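Long-range contacts in gram-negative insecticidal protein (Chromobacterium piscinae, PDB 6FBM), which is an insecticidal toxin that, as a member of the MACPF and beta-tripod families, probably acts by forming pores in target cell membranes: residues 23-27 with 303-308; 35-41 with 166-172; 152-158 with 286-292; 183-188 with 228-232; 403-407 with 428-432. All coordinates share one frame; numbering follows the deposited sequence.

Contacts 1, 2 and 3 cluster at one end of the chain, whereas contact 5 lies on the opposite side of the chain's centre, about 73 Å from contact 2 between centres; contact 4 is nearest that centre. Contacts 1 and 2 touch directly, Y23 bonding to Y170 across strands 21-23 and 170-177 and F303 packing on P169; contacts 2 and 3 meet where L286 lies against F41 and Y171. Contact 2 is buried and almost wholly apolar. The others are partly buried: a methionine–asparagine junction in contact 1, an arginine binding backbone carbonyls in contact 3, two successive serine hydrogen bonds beside a phenylalanine in contact 4, and prolines on a tryptophan face in contact 5.

Contact 1: 23-27 with 303-308; sequences YDVNG and FMKQSQ
N26 and M304 make the principal polar meeting. ND2 of N26 points its N-H at SD of M304, 3.6 Å away and at 143°, which qualifies as a weak hydrogen bond to sulfur. The methionine chain is bent at both chi2 and chi3, and this brings its terminal methyl round to the other end of the same amide, where CE comes to 3.1 Å from OD1 of N26. OD1 also lies 3.0 Å from OG of S307. That hydroxyl already has two defined partners, donating to the carbonyl O of M304 at 2.7 Å and accepting from NE2 of Q308, whose OE1 in turn receives the backbone N-H of K99.

The element presenting N26 is a type I beta turn from D24 to G27, closed by G27 N to D24 O and overlaid by an Asx turn in which D24 OD1 accepts from N26 N at 2.9 Å. It follows strand 21-23 of the main antiparallel sheet and meets residues on and just after helix 300-304.

The apolar contact is between CG2 of V25 and SD of M304 at 3.8 Å, the two side chains crossing near a right angle. Separately, the amide ND2 of N26 approaches the F303 ring obliquely, 4.0 Å from CE2. Backbone bonds from V25 to F101 and from N26 to A103 anchor the turn on its neighbouring loop and helix.

Contact 2: 35-41 with 166-172; sequences LLGQPLF and RYGPYYI
F41 and Y171 form an edge-to-face aromatic pair: CE2 and CZ of F41 are directed at the tyrosine ring, with centroids 5.2 Å apart and planes at 72°. CZ stands over the middle of that ring, which Y171 offers by placing CG between its backbone N and carbonyl carbon (chi1 66°). Beside it, L40 divides its two methyls, CD2 resting 3.5 Å from CB of Y171 while CD1 reaches obliquely to CD1 of Y167 at 4.2 Å. L36 projects its CD1 onto the backbone at G168, 3.4 Å from CA, where phi is positive (84°). At the far end CD2 of L35 meets CG1 of I172 at 3.8 Å.

In the next shell, L141 packs on both F41 and Y171, and Y167 OH bonds to OD2 of D152. Backbone bonds of L36 to G22 and of Y170 to Y23 put strand 21-23 between the two segments. The L35–I172 side therefore bridges next-but-one strands of the large antiparallel sheet, while L40 and F41, past the corner at 37 and 38, pack on Y167 and Y171, where helix 160-167 ends and strand 170-177 starts, consistent with the helix-flanked central sheet of MACPF proteins.

Contact 3: 152-158 with 286-292; sequences DLNNPNM and LADKPER
R292, L153 and M158 join two helix ends of the MACPF domain: an arginine from the first turn of helix 290-298 collects carbonyl oxygens at the C-terminal end of helix 147-154 and in the type I turn, N155 to M158, that follows. Its CG is anti to N (chi1 -175°) and the chain bends at chi2, carrying the guanidinium to these oxygens. NE bonds to L153 O at 2.7 Å and 166°, with that oxygen in the guanidinium plane. From the other edge, NH1 and NH2 together grip the single oxygen M158 O, NH2 at 2.9 Å. NH2 also bonds weakly to D152 O. N155 O lies over one face of the guanidinium, 3.0 Å above its plane, and is not hydrogen-bonded to it. The bonded carbonyls and a salt bridge from NH1 to E295 fix the group's rotation, and the oxygens' partial negative charges probably complement the cation.

Packing continues beside it, with CD2 of L153 3.7 Å from CB of L286. An Asx turn, N155 OD1 accepting from N157 N, braces the turn. N154 makes a second polar link: its ND2 bonds back to R150 O, while OD1 accepts D288 N at 2.8 Å, in the carbonyl plane and nearly straight at 175°.

Contact 4: 183-188 with 228-232; sequences YSAASK and FRSNS
F228 and A185 mark the tight part of this contact, with CZ of the ring 3.4 Å from the alanine CB. CG of F228 stands anti to its own backbone nitrogen (chi1 169°), which swings the ring against the side chains of Y183, A185 and S187. Y183 approaches from the opposite direction, its OH near the plane of the F228 ring and 3.5 Å from CE2. OG of S187 lies 3.3 Å from CE1 of F228. Two successive serine hydrogen bonds follow: S187 OG donates to S232 OG at a modelled 2.5 Å, a short value to be read with caution at this resolution, and S232 OG in turn donates to F228 O at 2.7 Å.

The looser side lies beyond S187. K188 and N231 are partly exposed and joined by K188 N to N231 O at 3.0 Å and 172°. The lysine's NZ bonds to D379 O. Y183 OH and R229 NE both bond to S205 OG.

Helices 198-209 and 220-230 probably correspond to those that become membrane-spanning hairpins in MACPF relatives. S187 and S232, an antiparallel non-hydrogen-bonded pair, open the pairing of strands 179-187 and 232-239, and helix 198-209 packs on F228 through L198 and T201.

Contact 5: 403-407 with 428-432; sequences DYACW and GYNPP
W407, its CG anti to the carbonyl carbon (chi1 -67°), turns one face of its indole against two consecutive prolines. CD of P432 sits over the five-membered ring, 3.6 Å from its centroid and 17° off the normal, and CA of P431 over the six-membered ring at 4.0 Å, both in CH-pi contacts. The indole edge meets the loop backbone, CZ2 being 3.6 Å from Y429 O.

Further out, CD1 of Y429 touches CB of A405 at 4.2 Å, and D403 lies over one face of the phenol ring toward the rim, its CG 3.6 Å above the plane. At the polar edge D403 OD2 accepts a weak, bent hydrogen bond from G428 N at 3.3 Å, while Y429 OH bonds to D395, whose OD1 lies close to D403 OD1.

An inverse gamma turn is centred on Y429. After the antiparallel pair 403-410 and 421-426, the chain runs back along 403-407, 28° apart in direction, in the beta-rich region that probably belongs to the beta-tripod part of the toxin.

Contact 1: 23-27 with 303-308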
# COMPACT_ATOMS: atom_id res chain seq x y z
N TYR A 23 13.99 34.11 -3.85
CA TYR A 23 12.67 34.15 -4.45
C TYR A 23 12.64 35.05 -5.65
O TYR A 23 13.20 36.14 -5.62
CB TYR A 23 11.64 34.62 -3.46
CG TYR A 23 10.25 34.26 -3.85
CD1 TYR A 23 9.74 33.03 -3.50
CD2 TYR A 23 9.44 35.13 -4.56
CE1 TYR A 23 8.45 32.68 -3.84
CE2 TYR A 23 8.14 34.78 -4.90
CZ TYR A 23 7.65 33.55 -4.54
OH TYR A 23 6.37 33.16 -4.85
N ASP A 24 11.97 34.58 -6.70
CA ASP A 24 11.73 35.39 -7.86
C ASP A 24 10.55 36.31 -7.56
O ASP A 24 9.39 35.94 -7.71
CB ASP A 24 11.45 34.53 -9.08
CG ASP A 24 11.22 35.36 -10.33
OD1 ASP A 24 11.23 36.62 -10.26
OD2 ASP A 24 11.00 34.73 -11.40
N VAL A 25 10.86 37.54 -7.18
CA VAL A 25 9.83 38.52 -6.82
C VAL A 25 8.96 38.93 -8.00
O VAL A 25 7.91 39.54 -7.82
CB VAL A 25 10.42 39.76 -6.15
CG1 VAL A 25 11.13 39.37 -4.86
CG2 VAL A 25 11.36 40.53 -7.08
N ASN A 26 9.41 38.60 -9.21
CA ASN A 26 8.63 38.80 -10.44
C ASN A 26 7.90 37.55 -10.89
O ASN A 26 7.34 37.55 -11.97
CB ASN A 26 9.54 39.34 -11.56
CG ASN A 26 10.08 40.72 -11.24
OD1 ASN A 26 9.35 41.55 -10.74
ND2 ASN A 26 11.36 40.96 -11.50
N GLY A 27 7.87 36.51 -10.05
CA GLY A 27 7.30 35.21 -10.42
C GLY A 27 5.86 35.05 -9.95
O GLY A 27 5.04 35.94 -10.16
N PHE A 303 17.29 46.07 -11.93
CA PHE A 303 16.87 44.67 -11.94
C PHE A 303 15.37 44.54 -12.26
O PHE A 303 14.97 43.66 -13.03
CB PHE A 303 17.18 43.97 -10.60
CG PHE A 303 16.74 42.54 -10.54
CD1 PHE A 303 17.52 41.53 -11.08
CD2 PHE A 303 15.52 42.21 -9.96
CE1 PHE A 303 17.09 40.20 -11.03
CE2 PHE A 303 15.08 40.89 -9.92
CZ PHE A 303 15.88 39.88 -10.43
N MET A 304 14.57 45.42 -11.67
CA MET A 304 13.10 45.41 -11.78
C MET A 304 12.52 46.13 -12.99
O MET A 304 11.33 46.02 -13.24
CB MET A 304 12.49 46.03 -10.51
CG MET A 304 12.80 45.29 -9.21
SD MET A 304 12.13 43.62 -9.23
CE MET A 304 10.37 43.92 -8.95
N LYS A 305 13.35 46.85 -13.74
CA LYS A 305 12.90 47.72 -14.85
C LYS A 305 11.97 46.98 -15.81
O LYS A 305 10.83 47.40 -15.98
CB LYS A 305 14.10 48.29 -15.63
CG LYS A 305 13.78 49.47 -16.52
CD LYS A 305 14.70 49.57 -17.75
CE LYS A 305 14.08 50.50 -18.80
NZ LYS A 305 15.06 51.20 -19.68
N GLN A 306 12.44 45.88 -16.40
CA GLN A 306 11.62 45.09 -17.32
C GLN A 306 10.25 44.70 -16.72
O GLN A 306 9.22 44.79 -17.40
CB GLN A 306 12.39 43.82 -17.77
CG GLN A 306 11.70 42.99 -18.87
CD GLN A 306 12.34 41.64 -19.17
OE1 GLN A 306 13.54 41.43 -18.98
NE2 GLN A 306 11.52 40.70 -19.66
N SER A 307 10.24 44.30 -15.44
CA SER A 307 9.01 43.84 -14.80
C SER A 307 8.01 44.97 -14.56
O SER A 307 6.82 44.73 -14.54
CB SER A 307 9.31 43.12 -13.48
OG SER A 307 9.68 44.03 -12.46
N GLN A 308 8.49 46.20 -14.41
CA GLN A 308 7.61 47.34 -14.14
C GLN A 308 6.95 47.98 -15.36
O GLN A 308 6.20 48.92 -15.19
CB GLN A 308 8.35 48.41 -13.35
CG GLN A 308 8.92 47.94 -12.03
CD GLN A 308 7.92 47.13 -11.23
OE1 GLN A 308 7.06 47.69 -10.55
NE2 GLN A 308 8.02 45.81 -11.31

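Contact 2: 35-41 with 166-172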
# COMPACT_ATOMS: atom_id res chain seq x y z
N LEU A 35 10.62 29.69 -6.05
CA LEU A 35 11.86 29.56 -5.31
C LEU A 35 13.02 29.38 -6.28
O LEU A 35 12.83 28.85 -7.35
CB LEU A 35 11.83 28.38 -4.33
CG LEU A 35 10.75 28.44 -3.26
CD1 LEU A 35 10.62 27.07 -2.61
CD2 LEU A 35 11.06 29.49 -2.23
N LEU A 36 14.19 29.85 -5.88
CA LEU A 36 15.37 29.85 -6.72
C LEU A 36 16.38 28.94 -6.10
O LEU A 36 16.38 28.75 -4.88
CB LEU A 36 15.96 31.24 -6.85
CG LEU A 36 15.04 32.31 -7.46
CD1 LEU A 36 15.80 33.65 -7.38
CD2 LEU A 36 14.65 31.97 -8.91
N GLY A 37 17.29 28.44 -6.93
CA GLY A 37 18.01 27.19 -6.68
C GLY A 37 18.75 27.04 -5.38
O GLY A 37 18.38 26.19 -4.55
N GLN A 38 19.81 27.83 -5.21
CA GLN A 38 20.78 27.63 -4.11
C GLN A 38 20.23 28.09 -2.76
O GLN A 38 19.77 29.23 -2.64
CB GLN A 38 22.15 28.31 -4.37
CG GLN A 38 22.94 27.58 -5.42
CD GLN A 38 23.13 28.36 -6.72
OE1 GLN A 38 22.25 29.10 -7.15
NE2 GLN A 38 24.28 28.17 -7.33
N PRO A 39 20.26 27.20 -1.73
CA PRO A 39 20.04 27.68 -0.35
C PRO A 39 21.09 28.71 0.06
O PRO A 39 22.24 28.58 -0.31
CB PRO A 39 20.16 26.41 0.50
CG PRO A 39 19.87 25.29 -0.44
CD PRO A 39 20.43 25.73 -1.77
N LEU A 40 20.66 29.74 0.77
CA LEU A 40 21.53 30.86 1.12
C LEU A 40 22.22 30.61 2.43
O LEU A 40 23.32 31.12 2.67
CB LEU A 40 20.73 32.15 1.22
CG LEU A 40 20.47 32.91 -0.09
CD1 LEU A 40 20.21 32.03 -1.31
CD2 LEU A 40 19.33 33.89 0.14
N PHE A 41 21.59 29.82 3.30
CA PHE A 41 22.02 29.72 4.67
C PHE A 41 22.28 28.29 5.05
O PHE A 41 21.83 27.37 4.38
CB PHE A 41 20.97 30.31 5.59
CG PHE A 41 20.49 31.67 5.17
CD1 PHE A 41 21.28 32.78 5.37
CD2 PHE A 41 19.27 31.82 4.56
CE1 PHE A 41 20.84 34.04 5.00
CE2 PHE A 41 18.83 33.08 4.17
CZ PHE A 41 19.62 34.19 4.39
N ARG A 166 21.91 35.00 -9.76
CA ARG A 166 22.36 33.78 -9.07
C ARG A 166 21.51 33.42 -7.84
O ARG A 166 21.16 32.26 -7.66
CB ARG A 166 23.80 33.90 -8.61
CG ARG A 166 24.86 33.80 -9.69
CD ARG A 166 26.24 34.11 -9.10
NE ARG A 166 27.14 32.94 -9.03
CZ ARG A 166 28.33 32.81 -9.63
NH1 ARG A 166 28.88 33.82 -10.28
NH2 ARG A 166 29.01 31.69 -9.48
N TYR A 167 21.20 34.41 -7.01
CA TYR A 167 20.63 34.16 -5.70
C TYR A 167 19.21 34.66 -5.48
O TYR A 167 18.55 34.22 -4.53
CB TYR A 167 21.56 34.76 -4.64
CG TYR A 167 22.93 34.12 -4.68
CD1 TYR A 167 23.12 32.83 -4.19
CD2 TYR A 167 24.00 34.78 -5.26
CE1 TYR A 167 24.37 32.24 -4.25
CE2 TYR A 167 25.24 34.19 -5.33
CZ TYR A 167 25.42 32.91 -4.84
OH TYR A 167 26.65 32.32 -4.90
N GLY A 168 18.74 35.56 -6.34
CA GLY A 168 17.53 36.33 -6.09
C GLY A 168 17.83 37.56 -5.25
O GLY A 168 18.68 37.51 -4.37
N PRO A 169 17.14 38.67 -5.52
CA PRO A 169 17.36 39.86 -4.70
C PRO A 169 16.72 39.77 -3.30
O PRO A 169 17.14 40.50 -2.40
CB PRO A 169 16.70 40.97 -5.51
CG PRO A 169 15.59 40.27 -6.25
CD PRO A 169 16.08 38.87 -6.53
N TYR A 170 15.70 38.91 -3.15
CA TYR A 170 15.04 38.71 -1.88
C TYR A 170 15.02 37.24 -1.57
O TYR A 170 15.07 36.42 -2.47
CB TYR A 170 13.62 39.24 -1.95
CG TYR A 170 13.51 40.72 -1.80
CD1 TYR A 170 13.81 41.58 -2.86
CD2 TYR A 170 13.13 41.28 -0.60
CE1 TYR A 170 13.71 42.95 -2.71
CE2 TYR A 170 13.03 42.66 -0.44
CZ TYR A 170 13.32 43.48 -1.49
OH TYR A 170 13.21 44.83 -1.30
N TYR A 171 14.92 36.91 -0.29
CA TYR A 171 14.80 35.55 0.16
C TYR A 171 13.59 35.38 1.08
O TYR A 171 13.07 36.34 1.62
CB TYR A 171 16.09 35.10 0.86
CG TYR A 171 16.37 35.82 2.16
CD1 TYR A 171 15.87 35.34 3.36
CD2 TYR A 171 17.11 37.00 2.18
CE1 TYR A 171 16.12 36.01 4.56
CE2 TYR A 171 17.35 37.68 3.36
CZ TYR A 171 16.87 37.17 4.55
OH TYR A 171 17.09 37.83 5.72
N ILE A 172 13.19 34.13 1.26
CA ILE A 172 12.05 33.80 2.09
C ILE A 172 12.49 33.81 3.55
O ILE A 172 13.23 32.94 3.98
CB ILE A 172 11.48 32.40 1.76
CG1 ILE A 172 11.00 32.31 0.30
CG2 ILE A 172 10.35 32.04 2.73
CD1 ILE A 172 9.82 33.19 -0.05

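Contact 3: 152-158 with 286-292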
# COMPACT_ATOMS: atom_id res chain seq x y z
N ASP A 152 30.26 35.70 -2.98
CA ASP A 152 29.64 36.52 -4.03
C ASP A 152 28.99 37.77 -3.47
O ASP A 152 29.22 38.87 -4.00
CB ASP A 152 28.60 35.72 -4.83
CG ASP A 152 29.23 34.67 -5.72
OD1 ASP A 152 30.43 34.80 -5.99
OD2 ASP A 152 28.54 33.72 -6.15
N LEU A 153 28.20 37.60 -2.42
CA LEU A 153 27.50 38.71 -1.77
C LEU A 153 28.45 39.83 -1.36
O LEU A 153 28.16 40.99 -1.59
CB LEU A 153 26.74 38.19 -0.54
CG LEU A 153 26.02 39.20 0.35
CD1 LEU A 153 24.87 39.87 -0.39
CD2 LEU A 153 25.51 38.48 1.58
N ASN A 154 29.59 39.46 -0.78
CA ASN A 154 30.53 40.43 -0.21
C ASN A 154 31.69 40.86 -1.16
O ASN A 154 32.38 41.83 -0.87
CB ASN A 154 31.09 39.89 1.12
CG ASN A 154 30.03 39.82 2.21
OD1 ASN A 154 29.54 40.85 2.68
ND2 ASN A 154 29.69 38.61 2.63
N ASN A 155 31.89 40.15 -2.28
CA ASN A 155 32.89 40.51 -3.29
C ASN A 155 32.46 41.82 -3.97
O ASN A 155 31.41 41.84 -4.59
CB ASN A 155 33.02 39.39 -4.34
CG ASN A 155 33.99 39.70 -5.47
OD1 ASN A 155 34.52 40.80 -5.59
ND2 ASN A 155 34.21 38.71 -6.31
N PRO A 156 33.27 42.90 -3.88
CA PRO A 156 32.84 44.16 -4.52
C PRO A 156 32.89 44.15 -6.06
O PRO A 156 32.25 44.99 -6.71
CB PRO A 156 33.82 45.21 -3.94
CG PRO A 156 34.55 44.53 -2.83
CD PRO A 156 34.56 43.07 -3.18
N ASN A 157 33.62 43.19 -6.63
CA ASN A 157 33.70 43.02 -8.07
C ASN A 157 32.61 42.13 -8.65
O ASN A 157 32.57 41.94 -9.85
CB ASN A 157 35.09 42.48 -8.45
CG ASN A 157 36.21 43.44 -8.07
OD1 ASN A 157 36.05 44.66 -8.15
ND2 ASN A 157 37.35 42.88 -7.65
N MET A 158 31.75 41.57 -7.80
CA MET A 158 30.58 40.82 -8.26
C MET A 158 29.44 41.81 -8.44
O MET A 158 28.92 42.33 -7.46
CB MET A 158 30.17 39.76 -7.24
CG MET A 158 28.87 39.03 -7.55
SD MET A 158 29.05 37.62 -8.63
CE MET A 158 29.34 38.37 -10.23
N LEU A 286 22.14 41.45 4.17
CA LEU A 286 23.09 40.43 4.62
C LEU A 286 24.56 40.74 4.36
O LEU A 286 25.45 40.04 4.87
CB LEU A 286 22.75 39.09 3.95
CG LEU A 286 21.34 38.56 4.20
CD1 LEU A 286 21.05 37.42 3.23
CD2 LEU A 286 21.23 38.11 5.65
N ALA A 287 24.83 41.74 3.53
CA ALA A 287 26.20 42.09 3.18
C ALA A 287 26.92 42.68 4.40
O ALA A 287 26.29 43.38 5.21
CB ALA A 287 26.21 43.07 2.02
N ASP A 288 28.21 42.36 4.56
CA ASP A 288 29.01 42.84 5.71
C ASP A 288 29.15 44.37 5.74
O ASP A 288 28.88 44.98 6.78
CB ASP A 288 30.42 42.22 5.71
CG ASP A 288 30.42 40.75 6.06
OD1 ASP A 288 29.54 40.27 6.80
OD2 ASP A 288 31.34 40.05 5.62
N LYS A 289 29.52 44.96 4.61
CA LYS A 289 29.83 46.40 4.55
C LYS A 289 28.61 47.23 4.16
O LYS A 289 27.93 46.91 3.20
CB LYS A 289 30.97 46.64 3.56
CG LYS A 289 32.19 45.76 3.77
CD LYS A 289 33.47 46.32 3.18
CE LYS A 289 34.48 45.17 3.08
NZ LYS A 289 35.93 45.55 3.16
N PRO A 290 28.33 48.33 4.89
CA PRO A 290 27.25 49.25 4.47
C PRO A 290 27.32 49.77 3.01
O PRO A 290 26.28 50.05 2.42
CB PRO A 290 27.39 50.43 5.45
CG PRO A 290 28.00 49.82 6.68
CD PRO A 290 28.88 48.70 6.21
N GLU A 291 28.53 49.89 2.46
CA GLU A 291 28.74 50.37 1.08
C GLU A 291 28.20 49.35 0.09
O GLU A 291 27.67 49.70 -0.96
CB GLU A 291 30.24 50.59 0.76
CG GLU A 291 31.02 51.43 1.77
CD GLU A 291 31.64 50.58 2.88
OE1 GLU A 291 32.49 49.71 2.57
OE2 GLU A 291 31.26 50.77 4.05
N ARG A 292 28.39 48.07 0.43
CA ARG A 292 27.92 46.95 -0.38
C ARG A 292 26.39 46.79 -0.29
O ARG A 292 25.73 46.55 -1.31
CB ARG A 292 28.66 45.68 0.07
CG ARG A 292 28.40 44.42 -0.74
CD ARG A 292 28.56 44.59 -2.24
NE ARG A 292 28.50 43.29 -2.89
CZ ARG A 292 28.50 43.08 -4.21
NH1 ARG A 292 28.53 44.10 -5.08
NH2 ARG A 292 28.44 41.82 -4.66

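Contact 4: 183-188 with 228-232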
# COMPACT_ATOMS: atom_id res chain seq x y z
N TYR A 183 -9.09 32.17 -6.61
CA TYR A 183 -10.23 32.22 -7.50
C TYR A 183 -10.09 33.54 -8.19
O TYR A 183 -10.40 34.59 -7.63
CB TYR A 183 -11.50 32.15 -6.65
CG TYR A 183 -12.82 32.10 -7.39
CD1 TYR A 183 -13.21 30.96 -8.07
CD2 TYR A 183 -13.70 33.15 -7.31
CE1 TYR A 183 -14.43 30.92 -8.70
CE2 TYR A 183 -14.93 33.10 -7.93
CZ TYR A 183 -15.30 31.98 -8.62
OH TYR A 183 -16.52 31.94 -9.22
N SER A 184 -9.57 33.50 -9.41
CA SER A 184 -9.26 34.74 -10.14
C SER A 184 -10.24 34.97 -11.28
O SER A 184 -10.56 34.04 -12.04
CB SER A 184 -7.81 34.72 -10.64
OG SER A 184 -7.65 33.77 -11.67
N ALA A 185 -10.71 36.22 -11.41
CA ALA A 185 -11.76 36.52 -12.38
C ALA A 185 -11.43 37.76 -13.17
O ALA A 185 -11.08 38.82 -12.60
CB ALA A 185 -13.13 36.65 -11.71
N ALA A 186 -11.54 37.62 -14.49
CA ALA A 186 -11.59 38.75 -15.40
C ALA A 186 -13.06 38.99 -15.73
O ALA A 186 -13.65 38.22 -16.49
CB ALA A 186 -10.81 38.44 -16.66
N SER A 187 -13.65 40.03 -15.13
CA SER A 187 -15.08 40.24 -15.23
C SER A 187 -15.36 41.42 -16.17
O SER A 187 -14.69 42.46 -16.10
CB SER A 187 -15.67 40.53 -13.86
OG SER A 187 -15.61 39.40 -13.02
N LYS A 188 -16.35 41.23 -17.04
CA LYS A 188 -16.90 42.27 -17.86
C LYS A 188 -18.08 42.85 -17.08
O LYS A 188 -19.22 42.42 -17.26
CB LYS A 188 -17.35 41.65 -19.20
CG LYS A 188 -16.19 41.61 -20.20
CD LYS A 188 -16.12 40.49 -21.24
CE LYS A 188 -17.44 39.91 -21.67
NZ LYS A 188 -17.30 39.23 -23.00
N PHE A 228 -22.07 37.03 -12.70
CA PHE A 228 -20.60 37.07 -12.53
C PHE A 228 -19.91 35.96 -13.32
O PHE A 228 -19.01 36.21 -14.12
CB PHE A 228 -20.26 37.01 -11.02
CG PHE A 228 -18.81 36.79 -10.71
CD1 PHE A 228 -17.89 37.82 -10.76
CD2 PHE A 228 -18.36 35.52 -10.35
CE1 PHE A 228 -16.55 37.59 -10.45
CE2 PHE A 228 -17.03 35.29 -10.04
CZ PHE A 228 -16.12 36.32 -10.10
N ARG A 229 -20.37 34.74 -13.10
CA ARG A 229 -19.76 33.59 -13.73
C ARG A 229 -19.86 33.58 -15.25
O ARG A 229 -18.86 33.34 -15.92
CB ARG A 229 -20.35 32.29 -13.15
CG ARG A 229 -19.96 32.05 -11.71
CD ARG A 229 -20.44 30.69 -11.20
NE ARG A 229 -20.16 30.57 -9.78
CZ ARG A 229 -20.54 29.54 -9.02
NH1 ARG A 229 -21.21 28.51 -9.54
NH2 ARG A 229 -20.27 29.55 -7.71
N SER A 230 -21.05 33.83 -15.78
CA SER A 230 -21.25 33.79 -17.23
C SER A 230 -20.70 35.02 -17.98
O SER A 230 -20.50 34.95 -19.19
CB SER A 230 -22.71 33.46 -17.61
OG SER A 230 -23.60 34.30 -16.95
N ASN A 231 -20.42 36.11 -17.26
CA ASN A 231 -19.70 37.27 -17.84
C ASN A 231 -18.27 37.47 -17.32
O ASN A 231 -17.72 38.57 -17.44
CB ASN A 231 -20.51 38.55 -17.65
CG ASN A 231 -21.87 38.47 -18.29
OD1 ASN A 231 -22.91 38.58 -17.61
ND2 ASN A 231 -21.89 38.23 -19.60
N SER A 232 -17.66 36.42 -16.75
CA SER A 232 -16.22 36.45 -16.41
C SER A 232 -15.49 35.23 -16.93
O SER A 232 -16.05 34.15 -17.06
CB SER A 232 -15.99 36.54 -14.89
OG SER A 232 -16.74 37.58 -14.31

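Contact 5: 403-407 with 428-432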
# COMPACT_ATOMS: atom_id res chain seq x y z
N ASP A 403 -48.40 65.03 -35.78
CA ASP A 403 -47.57 65.31 -34.61
C ASP A 403 -46.06 65.25 -34.91
O ASP A 403 -45.62 64.54 -35.84
CB ASP A 403 -47.94 64.35 -33.48
CG ASP A 403 -49.36 64.58 -32.95
OD1 ASP A 403 -49.74 65.76 -32.71
OD2 ASP A 403 -50.08 63.58 -32.80
N TYR A 404 -45.32 66.02 -34.15
CA TYR A 404 -43.90 66.27 -34.37
C TYR A 404 -43.26 66.31 -33.01
O TYR A 404 -43.73 67.06 -32.16
CB TYR A 404 -43.68 67.61 -35.08
CG TYR A 404 -44.44 67.68 -36.37
CD1 TYR A 404 -43.88 67.23 -37.57
CD2 TYR A 404 -45.75 68.16 -36.40
CE1 TYR A 404 -44.61 67.27 -38.75
CE2 TYR A 404 -46.49 68.19 -37.57
CZ TYR A 404 -45.92 67.76 -38.74
OH TYR A 404 -46.64 67.79 -39.89
N ALA A 405 -42.22 65.52 -32.79
CA ALA A 405 -41.62 65.42 -31.46
C ALA A 405 -40.14 65.14 -31.49
O ALA A 405 -39.65 64.53 -32.43
CB ALA A 405 -42.32 64.34 -30.66
N CYS A 406 -39.45 65.58 -30.44
CA CYS A 406 -38.04 65.29 -30.25
C CYS A 406 -37.95 64.33 -29.07
O CYS A 406 -38.46 64.65 -27.99
CB CYS A 406 -37.30 66.56 -29.93
SG CYS A 406 -35.56 66.29 -29.68
N TRP A 407 -37.33 63.17 -29.28
CA TRP A 407 -37.19 62.19 -28.20
C TRP A 407 -35.74 62.00 -27.78
O TRP A 407 -34.83 62.16 -28.59
CB TRP A 407 -37.75 60.86 -28.62
CG TRP A 407 -39.21 60.82 -28.82
CD1 TRP A 407 -39.89 61.20 -29.95
CD2 TRP A 407 -40.19 60.35 -27.91
NE1 TRP A 407 -41.23 61.00 -29.79
CE2 TRP A 407 -41.44 60.48 -28.54
CE3 TRP A 407 -40.14 59.82 -26.61
CZ2 TRP A 407 -42.64 60.10 -27.91
CZ3 TRP A 407 -41.33 59.45 -25.99
CH2 TRP A 407 -42.56 59.60 -26.64
N GLY A 428 -50.35 60.40 -33.63
CA GLY A 428 -50.07 60.17 -32.20
C GLY A 428 -48.57 60.33 -31.96
O GLY A 428 -47.76 60.17 -32.89
N TYR A 429 -48.20 60.64 -30.72
CA TYR A 429 -46.77 60.78 -30.36
C TYR A 429 -46.13 59.40 -30.21
O TYR A 429 -45.87 58.93 -29.09
CB TYR A 429 -46.61 61.61 -29.08
CG TYR A 429 -47.10 63.03 -29.24
CD1 TYR A 429 -46.47 63.89 -30.12
CD2 TYR A 429 -48.21 63.51 -28.52
CE1 TYR A 429 -46.91 65.20 -30.30
CE2 TYR A 429 -48.64 64.83 -28.67
CZ TYR A 429 -47.99 65.67 -29.58
OH TYR A 429 -48.38 66.97 -29.80
N ASN A 430 -45.83 58.78 -31.34
CA ASN A 430 -45.23 57.46 -31.38
C ASN A 430 -43.77 57.60 -31.04
O ASN A 430 -43.08 58.44 -31.63
CB ASN A 430 -45.36 56.85 -32.77
CG ASN A 430 -46.79 56.67 -33.17
OD1 ASN A 430 -47.64 56.36 -32.32
ND2 ASN A 430 -47.08 56.89 -34.45
N PRO A 431 -43.29 56.79 -30.08
CA PRO A 431 -41.92 56.88 -29.68
C PRO A 431 -41.03 56.20 -30.72
O PRO A 431 -41.54 55.41 -31.52
CB PRO A 431 -41.89 56.10 -28.38
CG PRO A 431 -42.94 55.05 -28.56
CD PRO A 431 -44.00 55.69 -29.40
N PRO A 432 -39.72 56.52 -30.73
CA PRO A 432 -38.80 55.88 -31.64
C PRO A 432 -38.84 54.36 -31.54
O PRO A 432 -39.01 53.80 -30.44
CB PRO A 432 -37.44 56.41 -31.19
CG PRO A 432 -37.73 57.67 -30.50
CD PRO A 432 -39.06 57.51 -29.87